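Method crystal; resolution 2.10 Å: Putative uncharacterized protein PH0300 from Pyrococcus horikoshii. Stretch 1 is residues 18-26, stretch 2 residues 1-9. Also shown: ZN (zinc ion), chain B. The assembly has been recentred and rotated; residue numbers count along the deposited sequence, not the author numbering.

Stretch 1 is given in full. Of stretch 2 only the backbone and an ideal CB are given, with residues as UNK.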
ATOM      1  N   LYS A  18       9.568 -21.319  13.265  1.00 38.96           N
ATOM      2  CA  LYS A  18       8.496 -22.132  13.839  1.00 37.93           C
ATOM      3  C   LYS A  18       8.936 -22.832  15.123  1.00 38.94           C
ATOM      4  O   LYS A  18       9.890 -23.616  15.123  1.00 40.32           O
ATOM      5  CB  LYS A  18       8.002 -23.175  12.832  1.00 42.48           C
ATOM      6  CG  LYS A  18       7.087 -22.625  11.754  1.00 50.22           C
ATOM      7  CD  LYS A  18       6.469 -23.746  10.914  1.00 52.61           C
ATOM      8  CE  LYS A  18       5.674 -24.718  11.781  1.00 62.10           C
ATOM      9  NZ  LYS A  18       5.018 -25.786  10.969  1.00 62.44           N
ATOM     10  N   MET A  19       8.226 -22.543  16.210  1.00 40.74           N
ATOM     11  CA  MET A  19       8.462 -23.185  17.499  1.00 37.72           C
ATOM     12  C   MET A  19       7.354 -22.854  18.492  1.00 39.56           C
ATOM     13  O   MET A  19       6.846 -21.731  18.531  1.00 40.46           O
ATOM     14  CB  MET A  19       9.797 -22.738  18.083  1.00 39.16           C
ATOM     15  CG  MET A  19       9.946 -21.237  18.184  1.00 37.27           C
ATOM     16  SD  MET A  19      11.650 -20.802  18.537  1.00 37.43           S
ATOM     17  CE  MET A  19      11.680 -19.080  18.024  1.00 31.95           C
ATOM     18  N   TYR A  20       6.980 -23.842  19.296  1.00 36.40           N
ATOM     19  CA  TYR A  20       6.131 -23.590  20.448  1.00 36.68           C
ATOM     20  C   TYR A  20       7.053 -23.251  21.599  1.00 36.17           C
ATOM     21  O   TYR A  20       8.135 -23.848  21.724  1.00 35.74           O
ATOM     22  CB  TYR A  20       5.288 -24.816  20.777  1.00 41.28           C
ATOM     23  CG  TYR A  20       4.241 -25.080  19.726  1.00 45.76           C
ATOM     24  CD1 TYR A  20       2.977 -24.528  19.831  1.00 44.54           C
ATOM     25  CD2 TYR A  20       4.527 -25.861  18.614  1.00 49.23           C
ATOM     26  CE1 TYR A  20       2.017 -24.752  18.868  1.00 50.98           C
ATOM     27  CE2 TYR A  20       3.570 -26.092  17.643  1.00 52.32           C
ATOM     28  CZ  TYR A  20       2.316 -25.533  17.776  1.00 53.25           C
ATOM     29  OH  TYR A  20       1.353 -25.757  16.816  1.00 59.08           O
ATOM     30  N   LEU A  21       6.637 -22.291  22.426  1.00 34.99           N
ATOM     31  CA  LEU A  21       7.441 -21.848  23.563  1.00 32.27           C
ATOM     32  C   LEU A  21       6.600 -21.705  24.826  1.00 32.17           C
ATOM     33  O   LEU A  21       5.479 -21.201  24.779  1.00 33.73           O
ATOM     34  CB  LEU A  21       8.099 -20.493  23.255  1.00 27.03           C
ATOM     35  CG  LEU A  21       9.114 -20.387  22.122  1.00 28.75           C
ATOM     36  CD1 LEU A  21       9.585 -18.943  22.010  1.00 26.77           C
ATOM     37  CD2 LEU A  21      10.295 -21.356  22.333  1.00 28.24           C
ATOM     38  N   CYS A  22       7.161 -22.126  25.957  1.00 33.86           N
ATOM     39  CA  CYS A  22       6.544 -21.887  27.247  1.00 33.67           C
ATOM     40  C   CYS A  22       6.718 -20.409  27.602  1.00 34.75           C
ATOM     41  O   CYS A  22       7.420 -19.668  26.897  1.00 31.84           O
ATOM     42  CB  CYS A  22       7.205 -22.754  28.320  1.00 34.99           C
ATOM     43  SG  CYS A  22       8.847 -22.193  28.822  1.00 32.98           S
ATOM     44  N   GLU A  23       6.086 -19.993  28.695  1.00 33.35           N
ATOM     45  CA  GLU A  23       6.150 -18.613  29.150  1.00 33.75           C
ATOM     46  C   GLU A  23       7.570 -18.087  29.276  1.00 30.18           C
ATOM     47  O   GLU A  23       7.886 -17.026  28.756  1.00 26.23           O
ATOM     48  CB  GLU A  23       5.451 -18.470  30.497  1.00 35.00           C
ATOM     49  CG  GLU A  23       3.945 -18.352  30.425  1.00 40.70           C
ATOM     50  CD  GLU A  23       3.372 -17.760  31.705  1.00 49.06           C
ATOM     51  OE1 GLU A  23       2.197 -18.052  32.029  1.00 49.97           O
ATOM     52  OE2 GLU A  23       4.112 -17.002  32.384  1.00 47.72           O
ATOM     53  N   GLU A  24       8.431 -18.832  29.971  1.00 32.74           N
ATOM     54  CA  GLU A  24       9.767 -18.326  30.276  1.00 27.47           C
ATOM     55  C   GLU A  24      10.650 -18.279  29.049  1.00 30.21           C
ATOM     56  O   GLU A  24      11.429 -17.341  28.873  1.00 31.95           O
ATOM     57  CB  GLU A  24      10.421 -19.144  31.385  1.00 31.30           C
ATOM     58  CG  GLU A  24       9.819 -18.874  32.758  1.00 39.48           C
ATOM     59  CD  GLU A  24       9.937 -17.409  33.168  1.00 42.15           C
ATOM     60  OE1 GLU A  24      11.021 -16.813  32.958  1.00 43.27           O
ATOM     61  OE2 GLU A  24       8.944 -16.853  33.687  1.00 47.44           O
ATOM     62  N   HIS A  25      10.525 -19.287  28.188  1.00 32.60           N
ATOM     63  CA  HIS A  25      11.302 -19.314  26.956  1.00 30.28           C
ATOM     64  C   HIS A  25      10.776 -18.322  25.931  1.00 32.86           C
ATOM     65  O   HIS A  25      11.532 -17.871  25.068  1.00 30.82           O
ATOM     66  CB  HIS A  25      11.413 -20.726  26.360  1.00 30.59           C
ATOM     67  CG  HIS A  25      12.476 -21.550  27.005  1.00 34.85           C
ATOM     68  ND1 HIS A  25      12.190 -22.635  27.797  1.00 33.49           N
ATOM     69  CD2 HIS A  25      13.821 -21.403  27.045  1.00 37.94           C
ATOM     70  CE1 HIS A  25      13.308 -23.149  28.271  1.00 36.16           C
ATOM     71  NE2 HIS A  25      14.316 -22.418  27.833  1.00 37.16           N
ATOM     72  N   PHE A  26       9.489 -17.982  26.024  1.00 28.59           N
ATOM     73  CA  PHE A  26       8.958 -16.906  25.195  1.00 28.00           C
ATOM     74  C   PHE A  26       9.534 -15.554  25.622  1.00 27.59           C
ATOM     75  O   PHE A  26       9.952 -14.757  24.776  1.00 23.81           O
ATOM     76  CB  PHE A  26       7.430 -16.845  25.255  1.00 29.78           C
ATOM     77  CG  PHE A  26       6.870 -15.597  24.651  1.00 31.60           C
ATOM     78  CD1 PHE A  26       6.979 -15.364  23.281  1.00 27.10           C
ATOM     79  CD2 PHE A  26       6.264 -14.637  25.447  1.00 31.16           C
ATOM     80  CE1 PHE A  26       6.475 -14.202  22.717  1.00 30.12           C
ATOM     81  CE2 PHE A  26       5.758 -13.470  24.892  1.00 29.17           C
ATOM     82  CZ  PHE A  26       5.865 -13.250  23.524  1.00 30.01           C
ATOM     83  N   UNK A   1       0.438 -28.877  23.334  1.00 53.30           N
ATOM     84  CA  UNK A   1       1.780 -28.792  22.773  1.00 50.93           C
ATOM     85  C   UNK A   1       2.793 -28.506  23.875  1.00 46.60           C
ATOM     86  O   UNK A   1       2.468 -27.902  24.904  1.00 41.20           O
ATOM     87  CB  UNK A   1       1.846 -27.712  21.691  1.00 50.93           C
ATOM     88  N   UNK A   2       4.026 -28.941  23.657  1.00 43.93           N
ATOM     89  CA  UNK A   2       5.082 -28.688  24.627  1.00 44.97           C
ATOM     90  C   UNK A   2       6.125 -27.740  24.053  1.00 43.80           C
ATOM     91  O   UNK A   2       6.253 -27.599  22.836  1.00 37.39           O
ATOM     92  CB  UNK A   2       5.739 -30.001  25.059  1.00 44.97           C
ATOM     93  N   UNK A   3       6.853 -27.081  24.942  1.00 38.72           N
ATOM     94  CA  UNK A   3       7.863 -26.131  24.537  1.00 34.30           C
ATOM     95  C   UNK A   3       8.970 -26.820  23.730  1.00 36.58           C
ATOM     96  O   UNK A   3       9.291 -27.991  23.950  1.00 37.68           O
ATOM     97  CB  UNK A   3       8.449 -25.431  25.765  1.00 34.30           C
ATOM     98  N   UNK A   4       9.536 -26.082  22.781  1.00 38.37           N
ATOM     99  CA  UNK A   4      10.656 -26.569  21.996  1.00 37.96           C
ATOM    100  C   UNK A   4      11.897 -26.836  22.865  1.00 42.27           C
ATOM    101  O   UNK A   4      12.720 -27.691  22.528  1.00 37.45           O
ATOM    102  CB  UNK A   4      10.992 -25.560  20.896  1.00 37.96           C
ATOM    103  N   UNK A   5      12.031 -26.099  23.969  1.00 35.62           N
ATOM    104  CA  UNK A   5      13.275 -26.111  24.740  1.00 38.65           C
ATOM    105  C   UNK A   5      13.186 -26.781  26.110  1.00 36.75           C
ATOM    106  O   UNK A   5      14.199 -26.926  26.803  1.00 34.82           O
ATOM    107  CB  UNK A   5      13.755 -24.671  24.930  1.00 38.65           C
ATOM    108  N   UNK A   6      11.980 -27.180  26.493  1.00 32.12           N
ATOM    109  CA  UNK A   6      11.771 -27.914  27.729  1.00 39.17           C
ATOM    110  C   UNK A   6      10.455 -28.667  27.686  1.00 40.29           C
ATOM    111  O   UNK A   6       9.814 -28.777  26.635  1.00 39.78           O
ATOM    112  CB  UNK A   6      11.803 -26.967  28.930  1.00 39.17           C
ATOM    113  N   UNK A   7      10.061 -29.174  28.844  1.00 39.79           N
ATOM    114  CA  UNK A   7       8.928 -30.081  28.966  1.00 42.41           C
ATOM    115  C   UNK A   7       7.660 -29.342  29.413  1.00 42.79           C
ATOM    116  O   UNK A   7       6.598 -29.951  29.594  1.00 42.21           O
ATOM    117  CB  UNK A   7       9.259 -31.202  29.953  1.00 42.41           C
ATOM    118  N   UNK A   8       7.773 -28.023  29.572  1.00 42.45           N
ATOM    119  CA  UNK A   8       6.635 -27.200  29.991  1.00 38.81           C
ATOM    120  C   UNK A   8       5.600 -27.025  28.880  1.00 44.29           C
ATOM    121  O   UNK A   8       5.912 -27.161  27.690  1.00 38.79           O
ATOM    122  CB  UNK A   8       7.128 -25.827  30.453  1.00 38.81           C
ATOM    123  N   UNK A   9       4.363 -26.734  29.280  1.00 42.16           N
ATOM    124  CA  UNK A   9       3.282 -26.518  28.322  1.00 47.23           C
ATOM    125  C   UNK A   9       3.543 -25.277  27.457  1.00 38.68           C
ATOM    126  O   UNK A   9       4.044 -24.254  27.938  1.00 34.33           O
ATOM    127  CB  UNK A   9       1.948 -26.376  29.057  1.00 47.23           C
TER
HETATM  128 ZN    ZN B 401      10.361 -23.903  27.744  1.00 34.07          ZN

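Stretch 1 sets the terms before any side chain of stretch 2 is known: Cys22 SG and His25 ND1 hold the zinc at 2.5 and 2.2 Å, which leaves room for further ligands from the facing loop.

Position 1 points toward stretch 1, its ideal CB 3.9 Å from Tyr20 CD1. A flexible apolar chain or another ring could cover that aromatic face. The residue is Met1, curled through three m rotamers so that CG lies over the ring, 4.0 Å from its centroid, and CE comes 3.7 Å from Tyr20 CE2.

Position 2 points away into open space, where almost any polar chain would do; it is Lys2, whose backbone O still packs 3.6 Å from Tyr20 CB.

Position 3 points sideways, its CB 3.6 Å from Cys22 N and 3.1 Å from ZN, which favours a short ligand. Cysteine or perhaps aspartate would suit. Cys3, in the t rotamer, brings SG to 2.4 Å from ZN, and the same SG accepts from Cys22 N at 3.4 Å and from the backbone N of position 5 at 3.3 Å, so one amide from each stretch donates to the metal-bound sulfur.

At position 4 the backbone N donates to Tyr20 O (2.8 Å), a bond any residue but proline could make. The CB faces Met19, so a long chain with an apolar stem fits. Lys4 runs extended, CD 3.6 Å from Met19 CB, and its NZ donates to a water (3.1 Å) that in turn donates to Lys18 O (2.6 Å).

Position 5 sets its CB 3.7 Å from His25 CE1, with Leu21 CD2 farther along; leucine, methionine or an aromatic would serve. In Phe5 the CB sits over the imidazole face, 3.7 Å from the His25 centroid, while the edge of the Phe5 ring meets Leu21, Phe5 CD2 to Leu21 CD2, at 3.7 Å.

Position 6 points toward stretch 1 with the zinc nearby, again calling for a short ligand such as cysteine. Cys6, rotamer p, binds ZN through SG at 2.5 Å and completes three sulfurs and one nitrogen; its SG also accepts from the backbone N of position 8 at 3.3 Å.

Position 7 is out of reach and undemanding: Ser7.

Position 8 has its CB 3.7 Å from Cys22 CB, so an aliphatic stem suits it. Arg8 packs its CB there, and its backbone O accepts from Cys3 N (2.9 Å), closing the loop.

Position 9 points away, so polar chains fit. Glu9 contributes its backbone O, 3.5 Å from Cys22 CA in a CA-H...O contact.

Stretch 2 1-9: MKCKFCSRE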
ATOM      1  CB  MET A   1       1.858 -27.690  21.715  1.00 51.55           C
ATOM      2  CG  MET A   1       0.778 -27.754  20.645  1.00 61.89           C
ATOM      3  SD  MET A   1       0.825 -29.278  19.675  1.00 81.64           S
ATOM      4  CE  MET A   1       2.548 -29.296  19.165  1.00 62.89           C
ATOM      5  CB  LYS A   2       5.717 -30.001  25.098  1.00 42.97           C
ATOM      6  CG  LYS A   2       4.755 -30.865  25.938  1.00 48.94           C
ATOM      7  CD  LYS A   2       4.209 -30.090  27.154  1.00 50.37           C
ATOM      8  CE  LYS A   2       2.989 -30.772  27.793  1.00 55.12           C
ATOM      9  NZ  LYS A   2       2.305 -29.897  28.804  1.00 51.98           N
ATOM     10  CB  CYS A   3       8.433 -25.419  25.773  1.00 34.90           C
ATOM     11  SG  CYS A   3       9.758 -24.244  25.424  1.00 28.98           S
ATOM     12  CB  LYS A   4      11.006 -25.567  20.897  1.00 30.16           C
ATOM     13  CG  LYS A   4      12.086 -26.049  19.938  1.00 41.12           C
ATOM     14  CD  LYS A   4      12.448 -25.003  18.882  1.00 39.78           C
ATOM     15  CE  LYS A   4      13.840 -25.245  18.291  1.00 45.20           C
ATOM     16  NZ  LYS A   4      14.213 -24.210  17.260  1.00 49.34           N
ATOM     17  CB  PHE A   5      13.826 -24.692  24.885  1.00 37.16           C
ATOM     18  CG  PHE A   5      14.262 -24.090  23.590  1.00 36.00           C
ATOM     19  CD1 PHE A   5      15.456 -24.470  23.004  1.00 40.79           C
ATOM     20  CD2 PHE A   5      13.480 -23.145  22.950  1.00 40.76           C
ATOM     21  CE1 PHE A   5      15.865 -23.912  21.793  1.00 43.86           C
ATOM     22  CE2 PHE A   5      13.875 -22.589  21.747  1.00 38.66           C
ATOM     23  CZ  PHE A   5      15.066 -22.973  21.164  1.00 44.19           C
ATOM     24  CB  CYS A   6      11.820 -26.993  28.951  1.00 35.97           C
ATOM     25  SG  CYS A   6      10.355 -25.954  29.226  1.00 35.57           S
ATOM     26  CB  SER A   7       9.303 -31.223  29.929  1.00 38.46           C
ATOM     27  OG  SER A   7       8.186 -31.741  30.620  1.00 43.17           O
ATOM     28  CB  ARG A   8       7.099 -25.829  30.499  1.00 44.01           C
ATOM     29  CG  ARG A   8       7.876 -25.881  31.815  1.00 41.42           C
ATOM     30  CD  ARG A   8       8.300 -24.499  32.288  1.00 39.31           C
ATOM     31  NE  ARG A   8       9.198 -24.567  33.447  1.00 43.59           N
ATOM     32  CZ  ARG A   8      10.527 -24.609  33.369  1.00 46.71           C
ATOM     33  NH1 ARG A   8      11.127 -24.594  32.179  1.00 41.14           N
ATOM     34  NH2 ARG A   8      11.263 -24.668  34.480  1.00 46.31           N
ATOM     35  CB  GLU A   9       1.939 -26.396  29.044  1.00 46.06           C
ATOM     36  CG  GLU A   9       0.734 -26.553  28.109  1.00 64.62           C
ATOM     37  CD  GLU A   9      -0.594 -26.668  28.854  1.00 76.72           C
ATOM     38  OE1 GLU A   9      -0.667 -26.223  30.023  1.00 86.62           O
ATOM     39  OE2 GLU A   9      -1.562 -27.211  28.271  1.00 76.94           O
TER
HETATM   40  O   HOH W   1      12.416 -24.253  14.685  1.00 34.35           O
HETATM   41  O   HOH W   2       3.753 -22.146  29.713  1.00 40.18           O
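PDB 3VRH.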